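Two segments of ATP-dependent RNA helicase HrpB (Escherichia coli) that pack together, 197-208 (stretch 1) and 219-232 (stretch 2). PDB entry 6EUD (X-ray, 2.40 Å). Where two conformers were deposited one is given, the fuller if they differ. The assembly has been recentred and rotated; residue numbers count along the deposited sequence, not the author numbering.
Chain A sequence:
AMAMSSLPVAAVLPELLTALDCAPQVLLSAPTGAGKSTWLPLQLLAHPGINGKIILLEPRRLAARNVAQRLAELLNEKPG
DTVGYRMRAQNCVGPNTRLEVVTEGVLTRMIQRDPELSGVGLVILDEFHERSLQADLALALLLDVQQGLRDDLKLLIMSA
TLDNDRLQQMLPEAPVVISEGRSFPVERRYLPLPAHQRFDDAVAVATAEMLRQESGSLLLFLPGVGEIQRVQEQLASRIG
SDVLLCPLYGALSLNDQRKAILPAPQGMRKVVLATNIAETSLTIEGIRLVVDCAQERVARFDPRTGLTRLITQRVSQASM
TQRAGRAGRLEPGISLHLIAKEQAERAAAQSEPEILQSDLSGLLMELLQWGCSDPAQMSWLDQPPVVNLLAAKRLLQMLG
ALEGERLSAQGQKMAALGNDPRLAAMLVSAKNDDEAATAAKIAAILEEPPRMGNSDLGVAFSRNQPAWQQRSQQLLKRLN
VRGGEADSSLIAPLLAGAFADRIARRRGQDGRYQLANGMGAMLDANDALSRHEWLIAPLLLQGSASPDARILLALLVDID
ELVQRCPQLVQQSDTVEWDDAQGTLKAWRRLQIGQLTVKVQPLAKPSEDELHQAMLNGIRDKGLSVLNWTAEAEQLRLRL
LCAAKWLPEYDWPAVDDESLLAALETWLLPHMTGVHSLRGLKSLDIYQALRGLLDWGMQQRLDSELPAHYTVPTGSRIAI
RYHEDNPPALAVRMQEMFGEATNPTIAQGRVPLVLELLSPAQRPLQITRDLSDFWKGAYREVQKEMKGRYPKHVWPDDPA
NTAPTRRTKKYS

Stretch 1 (197-208) QRFDDAVAVATA
Stretch 2 219-232: LLFLPGVGEIQRVQ

Stretch 1 is a lead-in, Gln197 and Arg198, followed by helix 199-208, with Arg198 as N-cap. Stretch 2 enters as a strand from Leu219, turns, and continues as helix 225-232, with Gly224 as N-cap. The helix axes approach to 8.6 Å and cross at -60°. Asp200 CA lies 4.7 Å from Val231 CA; Thr207 CA lies 8.0 Å from Leu220 CA.

Apolar packing dominates the 413 Å² buried. Val203 (chi1 t) points toward stretch 2. Val203 CG1 lies 3.7 Å from Leu220 CD1, 4.0 Å from Val231 CG1 and 4.2 Å from Leu222 CD2. These branched side chains suit a buried site, having no polar group to satisfy. Leu220 is t,p and Leu222 m,t. Phe199 (chi1 t, chi2 79°) starts sideways, but its ring reaches in: Phe199 CE2 is 3.9 Å from Leu222 CD2, and Phe199 CZ is 4.2 Å from Pro223 CD. Val231 (t) sets CG2 3.7 Å from Asp200 CA. Small Ala204 brings CB within 4.3 Å of Val231 O.

No direct hydrogen bond joins the stretches. Water 1 bridges them, donating to Asp200 OD2 (3.1 Å) and Arg230 O (3.0 Å). Water 2 accepts weakly from Asp200 N and Arg230 NE, both 3.4 Å.

Within stretch 1, Asp200 (chi1 p) takes a salt bridge from Arg198, NH1 to OD2 2.7 Å. Thr207 (m) satisfies its hydroxyl by donating OG1 to Val203 O, 2.8 Å.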

# COMPACT_ATOMS: atom_id res chain seq x y z
N GLN A 197 26.71 20.36 -4.00
CA GLN A 197 27.35 19.50 -5.00
C GLN A 197 26.33 18.54 -5.60
O GLN A 197 25.43 18.08 -4.89
CB GLN A 197 28.51 18.71 -4.38
CG GLN A 197 29.77 19.52 -4.08
CD GLN A 197 30.93 18.65 -3.59
OE1 GLN A 197 30.81 17.44 -3.50
NE2 GLN A 197 32.05 19.29 -3.28
N ARG A 198 26.48 18.22 -6.88
CA ARG A 198 25.67 17.16 -7.50
C ARG A 198 25.94 15.83 -6.80
O ARG A 198 26.99 15.65 -6.19
CB ARG A 198 25.98 17.03 -8.99
CG ARG A 198 25.92 18.34 -9.74
CD ARG A 198 26.27 18.15 -11.20
NE ARG A 198 25.27 17.32 -11.86
CZ ARG A 198 25.56 16.27 -12.61
NH1 ARG A 198 26.83 15.95 -12.80
NH2 ARG A 198 24.59 15.54 -13.17
N PHE A 199 24.99 14.90 -6.88
CA PHE A 199 25.21 13.58 -6.30
C PHE A 199 26.45 12.89 -6.91
O PHE A 199 27.34 12.46 -6.18
CB PHE A 199 23.95 12.70 -6.48
CG PHE A 199 24.09 11.30 -5.94
CD1 PHE A 199 23.98 11.04 -4.57
CD2 PHE A 199 24.34 10.23 -6.80
CE1 PHE A 199 24.10 9.75 -4.07
CE2 PHE A 199 24.45 8.92 -6.31
CZ PHE A 199 24.33 8.68 -4.93
N ASP A 200 26.53 12.83 -8.25
CA ASP A 200 27.59 12.06 -8.90
C ASP A 200 28.99 12.66 -8.63
O ASP A 200 29.94 11.91 -8.41
CB ASP A 200 27.35 11.93 -10.42
CG ASP A 200 27.26 13.28 -11.14
OD1 ASP A 200 27.46 14.35 -10.52
OD2 ASP A 200 27.01 13.27 -12.37
N ASP A 201 29.11 13.99 -8.63
CA ASP A 201 30.37 14.63 -8.26
C ASP A 201 30.75 14.34 -6.81
O ASP A 201 31.90 14.04 -6.50
CB ASP A 201 30.29 16.15 -8.43
CG ASP A 201 30.31 16.57 -9.89
OD1 ASP A 201 30.84 15.81 -10.73
OD2 ASP A 201 29.78 17.66 -10.20
N ALA A 202 29.77 14.45 -5.92
CA ALA A 202 30.02 14.27 -4.51
C ALA A 202 30.49 12.84 -4.26
O ALA A 202 31.46 12.63 -3.53
CB ALA A 202 28.77 14.60 -3.68
N VAL A 203 29.83 11.86 -4.88
CA VAL A 203 30.20 10.46 -4.64
C VAL A 203 31.62 10.21 -5.19
O VAL A 203 32.43 9.52 -4.56
CB VAL A 203 29.19 9.45 -5.26
CG1 VAL A 203 29.73 8.04 -5.23
CG2 VAL A 203 27.87 9.49 -4.51
N ALA A 204 31.93 10.80 -6.34
CA ALA A 204 33.23 10.58 -6.97
C ALA A 204 34.33 11.18 -6.13
O ALA A 204 35.42 10.62 -6.02
CB ALA A 204 33.27 11.16 -8.40
N VAL A 205 34.05 12.34 -5.54
CA VAL A 205 35.05 12.99 -4.73
C VAL A 205 35.31 12.20 -3.46
O VAL A 205 36.45 12.00 -3.07
CB VAL A 205 34.66 14.43 -4.39
CG1 VAL A 205 35.48 14.98 -3.22
CG2 VAL A 205 34.84 15.31 -5.63
N ALA A 206 34.24 11.73 -2.82
CA ALA A 206 34.39 10.93 -1.61
C ALA A 206 35.15 9.65 -1.91
O ALA A 206 36.02 9.25 -1.14
CB ALA A 206 33.02 10.62 -1.00
N THR A 207 34.84 9.02 -3.05
CA THR A 207 35.44 7.74 -3.44
C THR A 207 36.93 7.89 -3.80
O THR A 207 37.75 7.05 -3.40
CB THR A 207 34.66 7.13 -4.63
OG1 THR A 207 33.30 6.91 -4.24
CG2 THR A 207 35.25 5.80 -5.07
N ALA A 208 37.28 8.94 -4.53
CA ALA A 208 38.68 9.18 -4.89
C ALA A 208 39.50 9.45 -3.65
O ALA A 208 40.68 9.10 -3.60
CB ALA A 208 38.80 10.34 -5.88
N LEU A 219 34.31 -1.31 -3.30
CA LEU A 219 32.96 -1.58 -3.78
C LEU A 219 32.04 -0.40 -3.46
O LEU A 219 31.85 -0.03 -2.29
CB LEU A 219 32.40 -2.87 -3.16
CG LEU A 219 30.95 -3.27 -3.52
CD1 LEU A 219 30.72 -3.48 -5.04
CD2 LEU A 219 30.56 -4.53 -2.73
N LEU A 220 31.48 0.17 -4.50
CA LEU A 220 30.65 1.36 -4.39
C LEU A 220 29.19 1.03 -4.68
O LEU A 220 28.87 0.61 -5.80
CB LEU A 220 31.16 2.44 -5.35
CG LEU A 220 30.33 3.69 -5.59
CD1 LEU A 220 30.02 4.43 -4.29
CD2 LEU A 220 31.06 4.60 -6.59
N PHE A 221 28.31 1.19 -3.69
CA PHE A 221 26.88 0.93 -3.88
C PHE A 221 26.17 2.18 -4.33
O PHE A 221 26.31 3.22 -3.70
CB PHE A 221 26.23 0.41 -2.58
CG PHE A 221 26.66 -1.01 -2.20
CD1 PHE A 221 27.62 -1.23 -1.20
CD2 PHE A 221 26.11 -2.12 -2.83
CE1 PHE A 221 28.02 -2.53 -0.83
CE2 PHE A 221 26.50 -3.43 -2.48
CZ PHE A 221 27.45 -3.63 -1.48
N LEU A 222 25.42 2.08 -5.43
CA LEU A 222 24.66 3.20 -6.00
C LEU A 222 23.20 2.78 -6.24
O LEU A 222 22.90 1.58 -6.25
CB LEU A 222 25.33 3.66 -7.29
CG LEU A 222 26.69 4.29 -6.98
CD1 LEU A 222 27.51 4.60 -8.22
CD2 LEU A 222 26.44 5.54 -6.12
N PRO A 223 22.29 3.75 -6.44
CA PRO A 223 20.87 3.38 -6.57
C PRO A 223 20.51 2.65 -7.88
O PRO A 223 19.64 1.78 -7.86
CB PRO A 223 20.14 4.73 -6.52
CG PRO A 223 21.14 5.70 -5.90
CD PRO A 223 22.47 5.22 -6.38
N GLY A 224 21.13 3.03 -8.99
CA GLY A 224 20.82 2.39 -10.26
C GLY A 224 21.83 2.64 -11.36
O GLY A 224 22.84 3.34 -11.17
N VAL A 225 21.55 2.07 -12.53
CA VAL A 225 22.43 2.12 -13.67
C VAL A 225 22.83 3.53 -14.09
O VAL A 225 24.01 3.83 -14.33
CB VAL A 225 21.80 1.42 -14.87
CG1 VAL A 225 22.71 1.51 -16.11
CG2 VAL A 225 21.52 -0.04 -14.52
N GLY A 226 21.85 4.42 -14.16
CA GLY A 226 22.16 5.81 -14.48
C GLY A 226 23.20 6.42 -13.55
O GLY A 226 24.12 7.08 -14.02
N GLU A 227 23.06 6.18 -12.24
CA GLU A 227 24.00 6.74 -11.26
C GLU A 227 25.36 6.07 -11.41
O GLU A 227 26.39 6.74 -11.33
CB GLU A 227 23.51 6.59 -9.82
CG GLU A 227 22.33 7.47 -9.46
CD GLU A 227 20.99 6.91 -9.94
OE1 GLU A 227 20.88 5.67 -10.10
OE2 GLU A 227 20.05 7.72 -10.13
N ILE A 228 25.35 4.77 -11.65
CA ILE A 228 26.59 4.06 -11.96
C ILE A 228 27.35 4.71 -13.13
O ILE A 228 28.56 4.91 -13.05
CB ILE A 228 26.33 2.59 -12.29
CG1 ILE A 228 25.83 1.87 -11.04
CG2 ILE A 228 27.60 1.93 -12.85
CD1 ILE A 228 25.62 0.39 -11.23
N GLN A 229 26.63 5.05 -14.20
CA GLN A 229 27.28 5.63 -15.38
C GLN A 229 27.84 7.01 -15.08
O GLN A 229 29.00 7.32 -15.41
CB GLN A 229 26.30 5.71 -16.54
CG GLN A 229 25.73 4.38 -16.95
CD GLN A 229 24.77 4.51 -18.12
OE1 GLN A 229 24.45 5.61 -18.56
NE2 GLN A 229 24.31 3.37 -18.64
N ARG A 230 27.04 7.84 -14.43
CA ARG A 230 27.45 9.22 -14.16
C ARG A 230 28.61 9.32 -13.17
O ARG A 230 29.52 10.14 -13.37
CB ARG A 230 26.25 10.05 -13.69
CG ARG A 230 25.29 10.40 -14.82
CD ARG A 230 24.17 11.32 -14.39
NE ARG A 230 23.25 10.64 -13.49
CZ ARG A 230 22.25 9.86 -13.89
NH1 ARG A 230 22.06 9.64 -15.19
NH2 ARG A 230 21.46 9.29 -13.00
N VAL A 231 28.58 8.50 -12.11
CA VAL A 231 29.65 8.53 -11.14
C VAL A 231 30.92 8.00 -11.80
O VAL A 231 32.03 8.49 -11.54
CB VAL A 231 29.33 7.70 -9.87
CG1 VAL A 231 30.59 7.46 -9.05
CG2 VAL A 231 28.25 8.38 -9.05
N GLN A 232 30.74 7.01 -12.66
CA GLN A 232 31.87 6.42 -13.37
C GLN A 232 32.62 7.49 -14.18
O GLN A 232 33.85 7.57 -14.12
CB GLN A 232 31.41 5.29 -14.29
CG GLN A 232 32.58 4.61 -15.01
CD GLN A 232 32.17 3.35 -15.74
OE1 GLN A 232 30.98 3.05 -15.85
NE2 GLN A 232 33.14 2.61 -16.26
O HOH W 1 28.62 12.50 -14.94
O HOH W 2 24.34 12.33 -10.79